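Local coordinates for protein endoglycosidase (PDB 6Q64) that probably hydrolyses O-glycosidic bonds in complex N-glycans, as a glycoside hydrolase family 18 endoglycosidase of the gut bacterium Bacteroides thetaiotaomicron, at residues V301-L305 with D315-D320; L138-L142 with Y169-I173; L118-Q122 with Y180-G184. The protein carries 1 engineered substitution. One frame throughout, in Å; residues are numbered along the deposited sequence.

Contact 1: V301-L305 with D315-D320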
ATOM      1  N   VAL A 301     -10.381 -18.192 -13.251  1.00 73.62           N
ATOM      2  CA  VAL A 301     -11.597 -18.124 -14.112  1.00 80.85           C
ATOM      3  C   VAL A 301     -11.138 -18.007 -15.575  1.00 75.99           C
ATOM      4  O   VAL A 301     -11.965 -17.965 -16.497  1.00 74.78           O
ATOM      5  CB  VAL A 301     -12.455 -16.942 -13.607  1.00 76.54           C
ATOM      6  CG1 VAL A 301     -11.995 -15.624 -14.208  1.00 74.91           C
ATOM      7  CG2 VAL A 301     -13.927 -17.188 -13.807  1.00 79.91           C
ATOM      8  N   ARG A 302      -9.832 -17.888 -15.765  1.00 77.45           N
ATOM      9  CA  ARG A 302      -9.193 -17.897 -17.101  1.00 79.86           C
ATOM     10  C   ARG A 302      -8.518 -19.248 -17.256  1.00 83.06           C
ATOM     11  O   ARG A 302      -7.517 -19.525 -16.613  1.00 86.14           O
ATOM     12  CB  ARG A 302      -8.226 -16.721 -17.208  1.00 74.57           C
ATOM     13  CG  ARG A 302      -8.834 -15.396 -16.782  1.00 68.14           C
ATOM     14  CD  ARG A 302      -8.095 -14.295 -17.471  1.00 66.44           C
ATOM     15  NE  ARG A 302      -8.508 -12.941 -17.143  1.00 64.91           N
ATOM     16  CZ  ARG A 302      -9.188 -12.127 -17.957  1.00 58.12           C
ATOM     17  NH1 ARG A 302      -9.589 -12.521 -19.149  1.00 57.64           N
ATOM     18  NH2 ARG A 302      -9.427 -10.887 -17.585  1.00 57.00           N
ATOM     19  N   PRO A 303      -9.088 -20.173 -18.044  1.00 87.04           N
ATOM     20  CA  PRO A 303      -8.551 -21.529 -18.080  1.00 86.98           C
ATOM     21  C   PRO A 303      -7.070 -21.482 -18.487  1.00 83.91           C
ATOM     22  O   PRO A 303      -6.290 -22.112 -17.840  1.00 87.14           O
ATOM     23  CB  PRO A 303      -9.462 -22.254 -19.081  1.00 92.16           C
ATOM     24  CG  PRO A 303     -10.121 -21.135 -19.889  1.00 92.48           C
ATOM     25  CD  PRO A 303     -10.237 -19.965 -18.940  1.00 88.89           C
ATOM     26  N   GLU A 304      -6.708 -20.661 -19.472  1.00 79.19           N
ATOM     27  CA  GLU A 304      -5.327 -20.617 -20.021  1.00 78.47           C
ATOM     28  C   GLU A 304      -4.305 -20.258 -18.928  1.00 77.75           C
ATOM     29  O   GLU A 304      -3.183 -20.746 -18.998  1.00 85.54           O
ATOM     30  CB  GLU A 304      -5.262 -19.702 -21.245  1.00 75.29           C
ATOM     31  CG  GLU A 304      -5.333 -18.235 -20.949  1.00 73.50           C
ATOM     32  CD  GLU A 304      -6.743 -17.675 -20.848  1.00 75.87           C
ATOM     33  OE1 GLU A 304      -6.824 -16.443 -20.844  1.00 73.96           O
ATOM     34  OE2 GLU A 304      -7.757 -18.460 -20.746  1.00 78.58           O
ATOM     35  N   LEU A 305      -4.682 -19.494 -17.911  1.00 76.88           N
ATOM     36  CA  LEU A 305      -3.795 -19.199 -16.753  1.00 77.02           C
ATOM     37  C   LEU A 305      -3.493 -20.457 -15.919  1.00 82.77           C
ATOM     38  O   LEU A 305      -2.546 -20.388 -15.141  1.00 86.22           O
ATOM     39  CB  LEU A 305      -4.453 -18.142 -15.862  1.00 75.51           C
ATOM     40  CG  LEU A 305      -3.938 -16.718 -16.022  1.00 75.93           C
ATOM     41  CD1 LEU A 305      -3.878 -16.295 -17.483  1.00 75.53           C
ATOM     42  CD2 LEU A 305      -4.801 -15.754 -15.219  1.00 74.73           C
ATOM     43  N   ASP A 315      -4.077 -13.996 -12.182  1.00 71.69           N
ATOM     44  CA  ASP A 315      -5.545 -13.884 -12.101  1.00 66.78           C
ATOM     45  C   ASP A 315      -5.858 -12.535 -11.476  1.00 64.49           C
ATOM     46  O   ASP A 315      -6.679 -11.782 -12.045  1.00 66.48           O
ATOM     47  CB  ASP A 315      -6.167 -15.011 -11.284  1.00 71.41           C
ATOM     48  CG  ASP A 315      -7.683 -15.041 -11.386  1.00 72.50           C
ATOM     49  OD1 ASP A 315      -8.208 -14.953 -12.542  1.00 66.32           O
ATOM     50  OD2 ASP A 315      -8.318 -15.109 -10.305  1.00 70.41           O
ATOM     51  N   TYR A 316      -5.189 -12.229 -10.366  1.00 61.05           N
ATOM     52  CA  TYR A 316      -5.437 -10.972  -9.622  1.00 59.56           C
ATOM     53  C   TYR A 316      -5.247  -9.788 -10.580  1.00 61.91           C
ATOM     54  O   TYR A 316      -6.099  -8.922 -10.754  1.00 60.94           O
ATOM     55  CB  TYR A 316      -4.563 -10.899  -8.374  1.00 55.45           C
ATOM     56  CG  TYR A 316      -4.938 -11.845  -7.265  1.00 56.22           C
ATOM     57  CD1 TYR A 316      -5.715 -12.978  -7.477  1.00 64.04           C
ATOM     58  CD2 TYR A 316      -4.514 -11.611  -5.971  1.00 56.90           C
ATOM     59  CE1 TYR A 316      -6.054 -13.854  -6.441  1.00 64.06           C
ATOM     60  CE2 TYR A 316      -4.807 -12.490  -4.929  1.00 58.45           C
ATOM     61  CZ  TYR A 316      -5.561 -13.624  -5.167  1.00 62.32           C
ATOM     62  OH  TYR A 316      -5.850 -14.475  -4.146  1.00 69.25           O
ATOM     63  N   ALA A 317      -4.120  -9.751 -11.255  1.00 68.99           N
ATOM     64  CA  ALA A 317      -3.757  -8.573 -12.070  1.00 68.62           C
ATOM     65  C   ALA A 317      -4.779  -8.387 -13.186  1.00 61.55           C
ATOM     66  O   ALA A 317      -4.877  -7.252 -13.641  1.00 63.51           O
ATOM     67  CB  ALA A 317      -2.361  -8.736 -12.629  1.00 72.29           C
ATOM     68  N   THR A 318      -5.429  -9.456 -13.648  1.00 55.12           N
ATOM     69  CA  THR A 318      -6.298  -9.407 -14.849  1.00 60.77           C
ATOM     70  C   THR A 318      -7.782  -9.521 -14.446  1.00 61.03           C
ATOM     71  O   THR A 318      -8.592  -9.805 -15.366  1.00 56.06           O
ATOM     72  CB  THR A 318      -5.975 -10.531 -15.833  1.00 59.38           C
ATOM     73  OG1 THR A 318      -6.207 -11.738 -15.126  1.00 62.38           O
ATOM     74  CG2 THR A 318      -4.555 -10.503 -16.345  1.00 66.44           C
ATOM     75  N   LEU A 319      -8.100  -9.304 -13.159  1.00 56.88           N
ATOM     76  CA  LEU A 319      -9.410  -9.624 -12.532  1.00 59.67           C
ATOM     77  C   LEU A 319     -10.455  -8.637 -13.029  1.00 62.44           C
ATOM     78  O   LEU A 319     -10.371  -7.462 -12.620  1.00 64.27           O
ATOM     79  CB  LEU A 319      -9.289  -9.504 -11.023  1.00 59.68           C
ATOM     80  CG  LEU A 319     -10.500  -9.980 -10.244  1.00 62.88           C
ATOM     81  CD1 LEU A 319     -10.668 -11.467 -10.372  1.00 65.98           C
ATOM     82  CD2 LEU A 319     -10.368  -9.636  -8.779  1.00 65.77           C
ATOM     83  N   ASP A 320     -11.322  -9.094 -13.938  1.00 63.21           N
ATOM     84  CA  ASP A 320     -12.528  -8.382 -14.428  1.00 60.07           C
ATOM     85  C   ASP A 320     -13.606  -8.653 -13.401  1.00 55.90           C
ATOM     86  O   ASP A 320     -13.919  -9.804 -13.222  1.00 58.78           O
ATOM     87  CB  ASP A 320     -12.885  -8.870 -15.831  1.00 59.48           C
ATOM     88  CG  ASP A 320     -11.877  -8.369 -16.860  1.00 62.06           C
ATOM     89  OD1 ASP A 320     -11.202  -7.330 -16.540  1.00 56.77           O
ATOM     90  OD2 ASP A 320     -11.833  -8.953 -17.998  1.00 62.47           O
TER

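Contact 2: L138-L142 with Y169-I173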
ATOM      1  N   LEU A 138      -5.040   3.087  20.910  1.00108.21           N
ATOM      2  CA  LEU A 138      -4.906   4.549  20.688  1.00110.58           C
ATOM      3  C   LEU A 138      -3.424   4.885  20.542  1.00117.92           C
ATOM      4  O   LEU A 138      -3.019   5.318  19.456  1.00128.55           O
ATOM      5  CB  LEU A 138      -5.532   5.314  21.855  1.00111.97           C
ATOM      6  CG  LEU A 138      -5.163   6.796  21.959  1.00113.83           C
ATOM      7  CD1 LEU A 138      -5.319   7.523  20.636  1.00109.68           C
ATOM      8  CD2 LEU A 138      -5.994   7.486  23.027  1.00118.70           C
ATOM      9  N   GLY A 139      -2.645   4.695  21.596  1.00121.90           N
ATOM     10  CA  GLY A 139      -1.180   4.803  21.504  1.00132.15           C
ATOM     11  C   GLY A 139      -0.608   3.548  20.881  1.00129.56           C
ATOM     12  O   GLY A 139      -0.737   2.474  21.517  1.00139.41           O
ATOM     13  N   ASP A 140      -0.037   3.652  19.684  1.00114.39           N
ATOM     14  CA  ASP A 140       0.565   2.474  19.018  1.00114.96           C
ATOM     15  C   ASP A 140       1.753   2.954  18.190  1.00117.49           C
ATOM     16  O   ASP A 140       1.505   3.658  17.203  1.00117.52           O
ATOM     17  CB  ASP A 140      -0.466   1.697  18.195  1.00107.60           C
ATOM     18  CG  ASP A 140      -0.961   0.404  18.849  1.00106.56           C
ATOM     19  OD1 ASP A 140      -0.786   0.231  20.065  1.00102.26           O
ATOM     20  OD2 ASP A 140      -1.538  -0.427  18.132  1.00105.87           O
ATOM     21  N   GLN A 141       2.978   2.632  18.631  1.00119.00           N
ATOM     22  CA  GLN A 141       4.240   2.852  17.873  1.00119.42           C
ATOM     23  C   GLN A 141       4.643   4.327  17.901  1.00117.03           C
ATOM     24  O   GLN A 141       5.635   4.642  17.248  1.00119.51           O
ATOM     25  CB  GLN A 141       4.131   2.455  16.390  1.00118.48           C
ATOM     26  CG  GLN A 141       3.707   1.010  16.148  1.00118.93           C
ATOM     27  CD  GLN A 141       4.830   0.048  16.441  1.00123.75           C
ATOM     28  OE1 GLN A 141       5.703  -0.181  15.604  1.00127.70           O
ATOM     29  NE2 GLN A 141       4.831  -0.508  17.643  1.00125.01           N
ATOM     30  N   LEU A 142       3.900   5.209  18.567  1.00114.23           N
ATOM     31  CA  LEU A 142       4.348   6.614  18.758  1.00113.98           C
ATOM     32  C   LEU A 142       4.376   6.906  20.252  1.00114.37           C
ATOM     33  O   LEU A 142       4.547   8.086  20.631  1.00112.36           O
ATOM     34  CB  LEU A 142       3.425   7.593  18.030  1.00114.78           C
ATOM     35  CG  LEU A 142       3.471   7.591  16.500  1.00113.93           C
ATOM     36  CD1 LEU A 142       2.602   8.718  15.952  1.00113.45           C
ATOM     37  CD2 LEU A 142       4.892   7.728  15.963  1.00114.49           C
ATOM     38  N   TYR A 169      -2.976  11.806  18.450  1.00112.35           N
ATOM     39  CA  TYR A 169      -2.269  10.583  17.971  1.00107.52           C
ATOM     40  C   TYR A 169      -2.155  10.560  16.450  1.00102.50           C
ATOM     41  O   TYR A 169      -1.152  10.103  15.911  1.00104.79           O
ATOM     42  CB  TYR A 169      -3.015   9.306  18.358  1.00107.98           C
ATOM     43  CG  TYR A 169      -2.399   8.046  17.798  1.00109.84           C
ATOM     44  CD1 TYR A 169      -1.067   7.749  18.030  1.00116.63           C
ATOM     45  CD2 TYR A 169      -3.136   7.133  17.061  1.00105.26           C
ATOM     46  CE1 TYR A 169      -0.477   6.600  17.533  1.00116.12           C
ATOM     47  CE2 TYR A 169      -2.569   5.964  16.578  1.00105.72           C
ATOM     48  CZ  TYR A 169      -1.226   5.704  16.797  1.00109.81           C
ATOM     49  OH  TYR A 169      -0.618   4.572  16.333  1.00112.03           O
ATOM     50  N   ALA A 170      -3.210  10.981  15.776  1.00101.06           N
ATOM     51  CA  ALA A 170      -3.256  11.107  14.307  1.00 99.72           C
ATOM     52  C   ALA A 170      -2.360  12.258  13.850  1.00 98.21           C
ATOM     53  O   ALA A 170      -1.684  12.116  12.830  1.00 95.73           O
ATOM     54  CB  ALA A 170      -4.678  11.321  13.862  1.00101.05           C
ATOM     55  N   ASN A 171      -2.397  13.381  14.554  1.00100.46           N
ATOM     56  CA  ASN A 171      -1.655  14.587  14.118  1.00103.36           C
ATOM     57  C   ASN A 171      -0.156  14.270  14.180  1.00101.76           C
ATOM     58  O   ASN A 171       0.616  14.924  13.434  1.00100.32           O
ATOM     59  CB  ASN A 171      -2.037  15.833  14.921  1.00107.75           C
ATOM     60  CG  ASN A 171      -3.180  16.602  14.290  1.00109.04           C
ATOM     61  OD1 ASN A 171      -3.221  16.800  13.073  1.00110.59           O
ATOM     62  ND2 ASN A 171      -4.129  17.008  15.112  1.00112.22           N
ATOM     63  N   ALA A 172       0.217  13.327  15.063  1.00103.81           N
ATOM     64  CA  ALA A 172       1.612  12.904  15.342  1.00104.64           C
ATOM     65  C   ALA A 172       2.056  11.990  14.212  1.00103.43           C
ATOM     66  O   ALA A 172       3.202  12.095  13.763  1.00108.45           O
ATOM     67  CB  ALA A 172       1.719  12.189  16.664  1.00104.54           C
ATOM     68  N   ILE A 173       1.156  11.131  13.763  1.00101.86           N
ATOM     69  CA  ILE A 173       1.424  10.304  12.565  1.00100.97           C
ATOM     70  C   ILE A 173       1.775  11.267  11.427  1.00100.96           C
ATOM     71  O   ILE A 173       2.876  11.126  10.891  1.00104.61           O
ATOM     72  CB  ILE A 173       0.228   9.393  12.279  1.00100.50           C
ATOM     73  CG1 ILE A 173      -0.026   8.468  13.476  1.00102.35           C
ATOM     74  CG2 ILE A 173       0.447   8.647  10.975  1.00 99.84           C
ATOM     75  CD1 ILE A 173      -0.814   7.210  13.160  1.00100.64           C
TER

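Contact 3: L118-Q122 with Y180-G184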
ATOM      1  N   LEU A 118      14.454   7.721  -1.653  1.00 91.83           N
ATOM      2  CA  LEU A 118      13.079   8.260  -1.626  1.00 87.47           C
ATOM      3  C   LEU A 118      12.977   9.500  -2.525  1.00 87.77           C
ATOM      4  O   LEU A 118      11.997   9.577  -3.285  1.00 88.89           O
ATOM      5  CB  LEU A 118      12.723   8.586  -0.177  1.00 88.38           C
ATOM      6  CG  LEU A 118      11.326   9.169   0.020  1.00 86.37           C
ATOM      7  CD1 LEU A 118      10.279   8.142  -0.368  1.00 84.63           C
ATOM      8  CD2 LEU A 118      11.117   9.641   1.449  1.00 85.53           C
ATOM      9  N   LYS A 119      13.919  10.444  -2.451  1.00 90.47           N
ATOM     10  CA  LYS A 119      13.799  11.720  -3.217  1.00 94.29           C
ATOM     11  C   LYS A 119      13.727  11.365  -4.712  1.00 93.76           C
ATOM     12  O   LYS A 119      12.905  11.980  -5.438  1.00 93.30           O
ATOM     13  CB  LYS A 119      14.917  12.712  -2.866  1.00100.05           C
ATOM     14  CG  LYS A 119      14.932  14.010  -3.683  1.00107.66           C
ATOM     15  CD  LYS A 119      15.450  15.246  -2.956  1.00114.68           C
ATOM     16  CE  LYS A 119      14.483  15.700  -1.865  1.00124.34           C
ATOM     17  NZ  LYS A 119      15.109  16.634  -0.891  1.00129.06           N
ATOM     18  N   PHE A 120      14.516  10.374  -5.145  1.00 91.36           N
ATOM     19  CA  PHE A 120      14.661   9.966  -6.567  1.00 90.34           C
ATOM     20  C   PHE A 120      13.376   9.239  -6.978  1.00 86.01           C
ATOM     21  O   PHE A 120      12.706   9.614  -7.972  1.00 87.06           O
ATOM     22  CB  PHE A 120      15.914   9.101  -6.759  1.00 90.43           C
ATOM     23  CG  PHE A 120      16.163   8.760  -8.197  1.00 87.46           C
ATOM     24  CD1 PHE A 120      15.524   7.696  -8.787  1.00 86.89           C
ATOM     25  CD2 PHE A 120      16.954   9.564  -8.987  1.00 93.96           C
ATOM     26  CE1 PHE A 120      15.707   7.421 -10.131  1.00 86.57           C
ATOM     27  CE2 PHE A 120      17.143   9.282 -10.331  1.00 91.52           C
ATOM     28  CZ  PHE A 120      16.517   8.211 -10.899  1.00 86.53           C
ATOM     29  N   PHE A 121      13.028   8.225  -6.192  1.00 83.69           N
ATOM     30  CA  PHE A 121      11.754   7.469  -6.280  1.00 80.49           C
ATOM     31  C   PHE A 121      10.554   8.409  -6.444  1.00 76.91           C
ATOM     32  O   PHE A 121       9.689   8.112  -7.256  1.00 76.99           O
ATOM     33  CB  PHE A 121      11.550   6.624  -5.030  1.00 78.59           C
ATOM     34  CG  PHE A 121      10.392   5.669  -5.130  1.00 79.40           C
ATOM     35  CD1 PHE A 121      10.347   4.711  -6.115  1.00 79.16           C
ATOM     36  CD2 PHE A 121       9.344   5.711  -4.231  1.00 80.78           C
ATOM     37  CE1 PHE A 121       9.304   3.802  -6.177  1.00 76.35           C
ATOM     38  CE2 PHE A 121       8.304   4.809  -4.307  1.00 76.19           C
ATOM     39  CZ  PHE A 121       8.290   3.848  -5.275  1.00 72.91           C
ATOM     40  N   GLN A 122      10.492   9.492  -5.678  1.00 76.57           N
ATOM     41  CA  GLN A 122       9.352  10.436  -5.717  1.00 76.42           C
ATOM     42  C   GLN A 122       9.424  11.317  -6.956  1.00 75.66           C
ATOM     43  O   GLN A 122       8.442  11.346  -7.640  1.00 84.47           O
ATOM     44  CB  GLN A 122       9.300  11.294  -4.459  1.00 80.89           C
ATOM     45  CG  GLN A 122       8.902  10.533  -3.208  1.00 79.40           C
ATOM     46  CD  GLN A 122       9.187  11.373  -1.994  1.00 85.61           C
ATOM     47  OE1 GLN A 122       9.948  12.350  -2.040  1.00 85.23           O
ATOM     48  NE2 GLN A 122       8.560  10.995  -0.892  1.00 91.40           N
ATOM     49  N   TYR A 180       9.800  13.270   7.235  1.00105.70           N
ATOM     50  CA  TYR A 180      10.672  12.455   6.356  1.00107.20           C
ATOM     51  C   TYR A 180      10.167  12.585   4.912  1.00103.07           C
ATOM     52  O   TYR A 180      10.624  11.836   4.057  1.00 98.81           O
ATOM     53  CB  TYR A 180      10.768  11.045   6.951  1.00108.88           C
ATOM     54  CG  TYR A 180      11.637  10.959   8.189  1.00117.18           C
ATOM     55  CD1 TYR A 180      13.014  11.207   8.122  1.00119.69           C
ATOM     56  CD2 TYR A 180      11.103  10.614   9.426  1.00116.78           C
ATOM     57  CE1 TYR A 180      13.832  11.112   9.238  1.00119.74           C
ATOM     58  CE2 TYR A 180      11.910  10.523  10.554  1.00125.98           C
ATOM     59  CZ  TYR A 180      13.276  10.771  10.461  1.00125.33           C
ATOM     60  OH  TYR A 180      14.067  10.704  11.577  1.00133.67           O
ATOM     61  N   ASN A 181       9.291  13.572   4.671  1.00103.71           N
ATOM     62  CA  ASN A 181       8.543  13.876   3.412  1.00 97.62           C
ATOM     63  C   ASN A 181       7.962  12.604   2.748  1.00 90.95           C
ATOM     64  O   ASN A 181       7.835  12.589   1.501  1.00 90.22           O
ATOM     65  CB  ASN A 181       9.385  14.747   2.472  1.00 97.73           C
ATOM     66  CG  ASN A 181       8.695  15.027   1.150  1.00 99.40           C
ATOM     67  OD1 ASN A 181       7.588  15.546   1.108  1.00101.61           O
ATOM     68  ND2 ASN A 181       9.314  14.626   0.055  1.00103.25           N
ATOM     69  N   LEU A 182       7.514  11.611   3.521  1.00 85.41           N
ATOM     70  CA  LEU A 182       6.834  10.408   2.967  1.00 86.75           C
ATOM     71  C   LEU A 182       5.461  10.794   2.369  1.00 89.38           C
ATOM     72  O   LEU A 182       5.008  11.941   2.581  1.00 92.81           O
ATOM     73  CB  LEU A 182       6.734   9.366   4.083  1.00 88.28           C
ATOM     74  CG  LEU A 182       8.068   8.721   4.480  1.00 92.61           C
ATOM     75  CD1 LEU A 182       8.049   8.172   5.903  1.00 93.74           C
ATOM     76  CD2 LEU A 182       8.444   7.611   3.509  1.00 91.87           C
ATOM     77  N   ASP A 183       4.823   9.909   1.599  1.00 88.96           N
ATOM     78  CA  ASP A 183       3.646  10.297   0.771  1.00 91.26           C
ATOM     79  C   ASP A 183       2.344   9.820   1.417  1.00 86.00           C
ATOM     80  O   ASP A 183       1.305  10.025   0.803  1.00 84.48           O
ATOM     81  CB  ASP A 183       3.745   9.797  -0.672  1.00 92.08           C
ATOM     82  CG  ASP A 183       5.149   9.918  -1.234  1.00 98.39           C
ATOM     83  OD1 ASP A 183       5.961   8.987  -0.978  1.00 97.16           O
ATOM     84  OD2 ASP A 183       5.436  10.957  -1.887  1.00100.29           O
ATOM     85  N   GLY A 184       2.384   9.245   2.613  1.00 82.36           N
ATOM     86  CA  GLY A 184       1.159   9.132   3.420  1.00 81.02           C
ATOM     87  C   GLY A 184       1.179   7.956   4.371  1.00 80.87           C
ATOM     88  O   GLY A 184       2.247   7.629   4.908  1.00 82.50           O
TER

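Contact 1: V301-L305 with D315-D320
The 301-305 segment is a turn ahead of helix 311-317, whereas 315-320 runs out of the C-terminal end of that helix, which Thr318 is the first residue to leave. The backbones come closest at Leu305 and Asp315, whose CA atoms are 7.3 Å apart, a gap bridged by side chains. Within the turn, Leu305 N makes a weak hydrogen bond of 3.1 Å to Arg302 O. At the helix end, Thr318 N and Leu319 N bond to Asp315 O at 3.1 Å and Tyr316 O at 3.2 Å.

Arg302 dominates the contact. It reaches across with an extended chi2 and chi3, and its guanidinium meets the chain just beyond the helix edge-on. Its NH2 donates a short, nearly straight hydrogen bond to Thr318 O (2.6 Å, 171°), and its NE donates at 3.3 Å to Thr318 OG1, which is also hydrogen-bonded to Leu314 O in the helix. The same NH2 forms a salt bridge with Asp320 OD2 at 3.1 Å, weak as a hydrogen bond; the other carboxylate oxygen of Asp320 pairs with Arg326. Leu305 adds an apolar flank, its CD2 lying 3.6 Å from Asp315 N and 4.2 Å from Asp315 CB. Asp315 turns its carboxylate to Tyr298 and Ser300, just before Val301, and to Thr261 of helix 261-268.

Arg302 thus donates to a carbonyl just past the helix end, joining the loop before helix 311-317 to the chain that leaves it toward strand 329-333 of the family 18 TIM barrel.

Contact 2: L138-L142 with Y169-I173
Tyr169 and Leu142 carry most of the interface, with Leu138 completing it. Tyr169 projects from helix 162-179 in a t rotamer (chi1 175°) that sends its ring into the curve of the 138-142 loop. At the tip of the ring, Tyr169 OH donates a very short hydrogen bond of 2.5 Å to Asp140 O, fixing the loop backbone to a side chain of the helix. Leu138 O lies over one face of the ring, 3.0 Å from Tyr169 CE2, and the Leu138 side chain packs at the root of the tyrosine, CD1 to Tyr169 CB being 3.7 Å.

Leu142 approaches the ring edge, with its CB 4.1 Å from Tyr169 CE1, and then extends along the helix surface. Its CD1 is 3.7 Å from Ala172 CB and 3.6 Å from Ile173 CG1, so one methyl group touches two successive helix residues. The small Ala172 side chain leaves room for this approach: the CA atoms of Leu142 and Ala172 are 7.7 Å apart, those of Gly139 and Tyr169 6.9 Å.

The loop follows strand 128-135 of the barrel and leads to helix 149-155, whose Trp153 meets Tyr169 edge-to-face and also touches Leu138, Leu142 and Ala172. Trp133 of strand 128-135 packs against Ile173, while Ala170 and Asn171 face helix 211-224, leaving helix 162-179 between that helix and the loop.

Contact 3: L118-Q122 with Y180-G184
Gln122 supplies the polar link. From the helix 112-123 its NE2 donates a hydrogen bond of 3.0 Å to Asn181 O (148°), and the same nitrogen makes a weak hydrogen bond of 3.3 Å to Asp183 OD1 (158°). One amide group therefore spans the chain between Asn181 and Asp183. Asp183 has a stronger partner in the backbone of strand 128-135, where its OD1 accepts from Ala129 N, so the carboxylate stands between the glutamine and the strand.

Asn181 owes its position to the helix end before it. With positive phi it is the C-prime residue of the Schellman motif that ends helix 162-179. Beyond Asp183, Gly184 adopts backbone angles at which a CB would collide with the preceding carbonyl oxygen, and here the chain enters strand 184-189.

One helical turn before Gln122, Leu118 provides the apolar part. Its CD2 lies 3.4 Å from Tyr180 O and 3.9 Å from Leu182 CD2, and both leucines also pack on Ala129. The CA atoms of Leu118 and Leu182 are 8.0 Å apart.

The contact thus sets hydrogen bonds to a backbone carbonyl and an already engaged carboxylate beside a leucine pair. Amide hydrogen bonding and leucine packing, without a salt bridge between the two segments, join the turn before strand 184-189 to helix 112-123 of the TIM barrel.

From the N terminus, the chain first supplies helix 112-123, whose 118-122 segment waits for 180-184 to close contact 3, 58 residues on. Within that span, the loop after strand 128-135 returns to helix 162-179 and closes contact 2, so contact 2 is nested in contact 3; their nearest atoms are about 6 Å apart. Contact 2 stays within one beta-alpha unit; contact 3 joins helix 112-123 to the turn into strand 184-189. Contact 1 follows in series, a short closure over 10 residues around helix 311-317, in the later part of the barrel. It lies across the chain's centre from both, its centre about 40 Å from that of contact 2 and 33 Å from that of contact 3.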